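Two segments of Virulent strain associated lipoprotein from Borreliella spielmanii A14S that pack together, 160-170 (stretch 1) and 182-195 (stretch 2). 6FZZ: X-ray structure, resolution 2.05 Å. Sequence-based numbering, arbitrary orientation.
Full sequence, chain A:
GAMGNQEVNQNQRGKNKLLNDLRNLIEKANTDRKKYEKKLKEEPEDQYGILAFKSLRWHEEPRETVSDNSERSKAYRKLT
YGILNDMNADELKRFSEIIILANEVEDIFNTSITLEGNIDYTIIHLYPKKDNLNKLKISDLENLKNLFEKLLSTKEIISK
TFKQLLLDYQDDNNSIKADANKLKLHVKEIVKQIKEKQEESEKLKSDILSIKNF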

# COMPACT_ATOMS: atom_id res chain seq x y z
N LYS A 160 -0.77 -5.21 8.34
CA LYS A 160 -0.56 -5.88 9.63
C LYS A 160 0.90 -6.21 9.91
O LYS A 160 1.35 -6.22 11.07
N THR A 161 1.62 -6.57 8.87
CA THR A 161 3.05 -6.88 9.04
C THR A 161 3.78 -5.65 9.58
O THR A 161 4.58 -5.77 10.48
N PHE A 162 3.48 -4.48 9.03
CA PHE A 162 4.13 -3.23 9.46
C PHE A 162 3.71 -2.82 10.88
O PHE A 162 4.55 -2.35 11.68
N LYS A 163 2.43 -3.02 11.20
CA LYS A 163 1.98 -2.76 12.60
C LYS A 163 2.65 -3.66 13.62
O LYS A 163 3.12 -3.18 14.65
N GLN A 164 2.78 -4.95 13.31
CA GLN A 164 3.52 -5.86 14.17
C GLN A 164 5.01 -5.49 14.31
O GLN A 164 5.60 -5.58 15.38
N LEU A 165 5.65 -5.08 13.22
CA LEU A 165 7.02 -4.62 13.33
C LEU A 165 7.12 -3.58 14.40
O LEU A 165 8.07 -3.59 15.22
N LEU A 166 6.22 -2.60 14.37
CA LEU A 166 6.29 -1.53 15.40
C LEU A 166 6.19 -2.10 16.83
O LEU A 166 6.89 -1.67 17.72
N LEU A 167 5.37 -3.12 17.01
CA LEU A 167 5.23 -3.73 18.36
C LEU A 167 6.46 -4.53 18.73
O LEU A 167 6.95 -4.44 19.86
N ASP A 168 6.95 -5.34 17.78
CA ASP A 168 8.14 -6.16 17.99
C ASP A 168 9.35 -5.37 18.33
O ASP A 168 10.22 -5.82 19.12
N TYR A 169 9.48 -4.23 17.65
CA TYR A 169 10.57 -3.31 17.95
C TYR A 169 10.52 -2.66 19.37
O TYR A 169 11.52 -2.66 20.13
N GLN A 170 9.41 -2.00 19.65
CA GLN A 170 9.12 -1.50 20.99
C GLN A 170 9.40 -2.57 22.09
O GLN A 170 10.05 -2.26 23.05
N LYS A 182 20.21 -8.19 14.02
CA LYS A 182 18.93 -8.87 14.13
C LYS A 182 17.79 -8.06 13.48
O LYS A 182 16.94 -8.65 12.82
N LEU A 183 17.72 -6.75 13.72
CA LEU A 183 16.76 -5.92 12.97
C LEU A 183 16.89 -6.11 11.46
O LEU A 183 15.91 -6.27 10.76
N LYS A 184 18.11 -5.95 10.98
CA LYS A 184 18.41 -6.09 9.58
C LYS A 184 17.96 -7.41 9.00
O LYS A 184 17.28 -7.45 7.94
N LEU A 185 18.34 -8.51 9.63
CA LEU A 185 17.83 -9.83 9.20
C LEU A 185 16.30 -9.92 9.17
O LEU A 185 15.70 -10.43 8.22
N HIS A 186 15.66 -9.46 10.25
CA HIS A 186 14.21 -9.46 10.33
C HIS A 186 13.58 -8.55 9.25
O HIS A 186 12.62 -8.92 8.60
N VAL A 187 14.11 -7.35 9.08
CA VAL A 187 13.58 -6.46 8.04
C VAL A 187 13.73 -7.07 6.61
O VAL A 187 12.83 -6.87 5.74
N LYS A 188 14.81 -7.82 6.39
CA LYS A 188 14.98 -8.57 5.13
C LYS A 188 13.90 -9.56 4.84
O LYS A 188 13.50 -9.69 3.67
N GLU A 189 13.52 -10.32 5.87
CA GLU A 189 12.41 -11.27 5.81
C GLU A 189 11.09 -10.56 5.50
O GLU A 189 10.23 -11.13 4.82
N ILE A 190 10.88 -9.37 6.07
CA ILE A 190 9.69 -8.57 5.72
C ILE A 190 9.73 -8.18 4.24
O ILE A 190 8.68 -8.30 3.54
N VAL A 191 10.91 -7.78 3.75
CA VAL A 191 11.06 -7.42 2.35
C VAL A 191 10.64 -8.61 1.48
O VAL A 191 9.84 -8.47 0.58
N LYS A 192 11.13 -9.78 1.82
CA LYS A 192 10.70 -11.01 1.15
C LYS A 192 9.17 -11.24 1.13
O LYS A 192 8.61 -11.48 0.07
N GLN A 193 8.52 -11.16 2.28
CA GLN A 193 7.09 -11.21 2.36
C GLN A 193 6.34 -10.11 1.57
O GLN A 193 5.34 -10.42 0.92
N ILE A 194 6.84 -8.87 1.59
CA ILE A 194 6.15 -7.78 0.90
C ILE A 194 6.26 -8.07 -0.55
O ILE A 194 5.32 -7.80 -1.27
N LYS A 195 7.44 -8.53 -0.99
CA LYS A 195 7.71 -8.70 -2.40
C LYS A 195 6.80 -9.81 -2.97
O LYS A 195 6.29 -9.65 -4.08

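Helices 160-170 and 182-195 run antiparallel (170° between their directions), with axes 11.5 Å apart at closest approach. At one end, Ile-190 (chi1 m, chi2 t) points toward stretch 1 and fills the hollow bounded by Thr-161, Phe-162 and Leu-165. Ile-190 CG2 lies 3.8 Å from Thr-161 CG2 and 3.9 Å from Phe-162 CE1, while Ile-190 CD1 reaches to 4.2 Å from Leu-165 CD1. Phe-162 (chi1 m) leaves its backbone sideways, but the ring swings inward as a wedge whose edge meets Ile-190 and Ile-194; Phe-162 CZ and Ile-194 CD1 are in tight contact at 3.5 Å. Leu-165 (t, p) also points in, placing CD1 3.8 Å from His-186 CD2, at the edge of the imidazole. Beyond it, Tyr-169 (chi1 t) starts sideways and brings its ring back, so that CD1 lies 4.1 Å from CD1 of Leu-183 (t, p).

No direct hydrogen bond joins the helices. Asp-168 OD2 and His-186 NE2 stand 4.3 Å apart, and a water fills the gap, 2.6 Å from Asp-168 OD2, to which it donates, and 2.6 Å from His-186 NE2. Asp-168 is further held by Gln-164, whose NE2 donates to Asp-168 OD1 at 2.9 Å.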

# COMPACT_ATOMS: atom_id res chain seq x y z
CB LYS A 160 -1.41 -7.12 9.77
CG LYS A 160 -2.91 -6.82 9.77
CD LYS A 160 -3.70 -8.04 10.21
CE LYS A 160 -5.19 -7.82 10.08
NZ LYS A 160 -5.85 -9.09 9.69
CB THR A 161 3.66 -7.40 7.72
OG1 THR A 161 2.92 -8.57 7.33
CG2 THR A 161 5.17 -7.78 7.86
CB PHE A 162 3.83 -2.14 8.50
CG PHE A 162 4.51 -2.29 7.16
CD1 PHE A 162 5.60 -3.14 6.96
CD2 PHE A 162 4.04 -1.54 6.11
CE1 PHE A 162 6.24 -3.20 5.70
CE2 PHE A 162 4.63 -1.61 4.86
CZ PHE A 162 5.73 -2.45 4.65
CB LYS A 163 0.47 -2.81 12.71
CG LYS A 163 -0.19 -1.73 11.86
CD LYS A 163 -0.31 -0.44 12.64
CE LYS A 163 -1.20 -0.63 13.87
NZ LYS A 163 -1.76 0.67 14.28
CB GLN A 164 3.38 -7.28 13.64
CG GLN A 164 4.03 -8.34 14.50
CD GLN A 164 3.24 -8.55 15.80
OE1 GLN A 164 2.01 -8.67 15.76
NE2 GLN A 164 3.92 -8.54 16.93
CB LEU A 165 7.53 -4.06 12.00
CG LEU A 165 8.95 -3.46 12.05
CD1 LEU A 165 10.00 -4.46 12.49
CD2 LEU A 165 9.32 -2.80 10.70
CB LEU A 166 5.19 -0.49 15.23
CG LEU A 166 5.29 0.32 13.95
CD1 LEU A 166 4.04 1.18 13.91
CD2 LEU A 166 6.54 1.16 13.99
CB LEU A 167 3.99 -4.62 18.43
CG LEU A 167 2.63 -3.96 18.08
CD1 LEU A 167 1.46 -4.90 18.38
CD2 LEU A 167 2.41 -2.66 18.81
CB ASP A 168 8.46 -7.03 16.78
CG ASP A 168 7.44 -8.15 16.63
OD1 ASP A 168 6.74 -8.38 17.60
OD2 ASP A 168 7.33 -8.78 15.57
CB TYR A 169 10.61 -2.22 16.90
CG TYR A 169 11.85 -1.41 17.02
CD1 TYR A 169 13.03 -1.85 16.47
CD2 TYR A 169 11.83 -0.18 17.67
CE1 TYR A 169 14.18 -1.09 16.60
CE2 TYR A 169 12.98 0.57 17.83
CZ TYR A 169 14.15 0.09 17.29
OH TYR A 169 15.30 0.85 17.40
CB GLN A 170 7.68 -0.97 21.01
CG GLN A 170 7.04 -0.87 22.38
CD GLN A 170 5.60 -1.38 22.40
OE1 GLN A 170 5.33 -2.55 22.11
NE2 GLN A 170 4.67 -0.50 22.76
CB LYS A 182 18.58 -9.13 15.61
CG LYS A 182 19.57 -10.02 16.35
CD LYS A 182 19.04 -11.43 16.54
CE LYS A 182 19.11 -11.90 17.99
NZ LYS A 182 20.50 -12.02 18.54
CB LEU A 183 16.93 -4.45 13.29
CG LEU A 183 15.89 -3.50 12.65
CD1 LEU A 183 14.50 -3.80 13.14
CD2 LEU A 183 16.30 -2.08 12.97
CB LYS A 184 19.91 -5.96 9.39
CG LYS A 184 20.39 -6.19 7.96
CD LYS A 184 19.91 -5.07 7.05
CE LYS A 184 21.04 -4.48 6.22
NZ LYS A 184 20.50 -3.34 5.40
CB LEU A 185 18.35 -10.95 10.11
CG LEU A 185 19.77 -11.38 9.82
CD1 LEU A 185 20.39 -12.12 11.01
CD2 LEU A 185 19.76 -12.25 8.56
CB HIS A 186 13.83 -9.00 11.75
CG HIS A 186 12.36 -8.93 12.00
ND1 HIS A 186 11.55 -10.05 12.05
CD2 HIS A 186 11.54 -7.88 12.24
CE1 HIS A 186 10.31 -9.69 12.32
NE2 HIS A 186 10.28 -8.37 12.42
CB VAL A 187 14.12 -5.05 8.19
CG1 VAL A 187 13.75 -4.14 7.02
CG2 VAL A 187 13.51 -4.43 9.45
CB LYS A 188 16.27 -9.37 5.12
CG LYS A 188 17.45 -8.53 4.86
CD LYS A 188 17.48 -8.09 3.43
CE LYS A 188 18.91 -7.76 3.01
NZ LYS A 188 18.92 -6.59 2.13
CB GLU A 189 12.17 -12.01 7.14
CG GLU A 189 12.95 -13.26 7.45
CD GLU A 189 13.14 -14.17 6.24
OE1 GLU A 189 12.17 -14.45 5.50
OE2 GLU A 189 14.30 -14.60 6.05
CB ILE A 190 9.53 -7.37 6.66
CG1 ILE A 190 9.26 -7.89 8.06
CG2 ILE A 190 8.39 -6.47 6.23
CD1 ILE A 190 9.22 -6.81 9.13
CB VAL A 191 12.47 -6.92 1.99
CG1 VAL A 191 12.66 -6.79 0.49
CG2 VAL A 191 12.68 -5.59 2.60
CB LYS A 192 11.40 -12.23 1.76
CG LYS A 192 11.68 -13.31 0.72
CD LYS A 192 12.28 -12.81 -0.58
CE LYS A 192 12.45 -13.93 -1.61
NZ LYS A 192 11.15 -14.43 -2.18
CB GLN A 193 6.65 -11.24 3.81
CG GLN A 193 6.95 -12.56 4.49
CD GLN A 193 6.09 -13.72 3.97
OE1 GLN A 193 6.02 -13.98 2.75
NE2 GLN A 193 5.46 -14.47 4.89
CB ILE A 194 6.73 -6.37 1.08
CG1 ILE A 194 6.73 -5.91 2.50
CG2 ILE A 194 5.91 -5.29 0.33
CD1 ILE A 194 7.55 -4.64 2.56
CB LYS A 195 9.18 -9.05 -2.61
CG LYS A 195 9.60 -9.14 -4.06
CD LYS A 195 9.66 -7.75 -4.68
CE LYS A 195 10.07 -7.76 -6.12
NZ LYS A 195 8.95 -7.96 -7.07
O HOH W 1 7.85 -7.85 13.21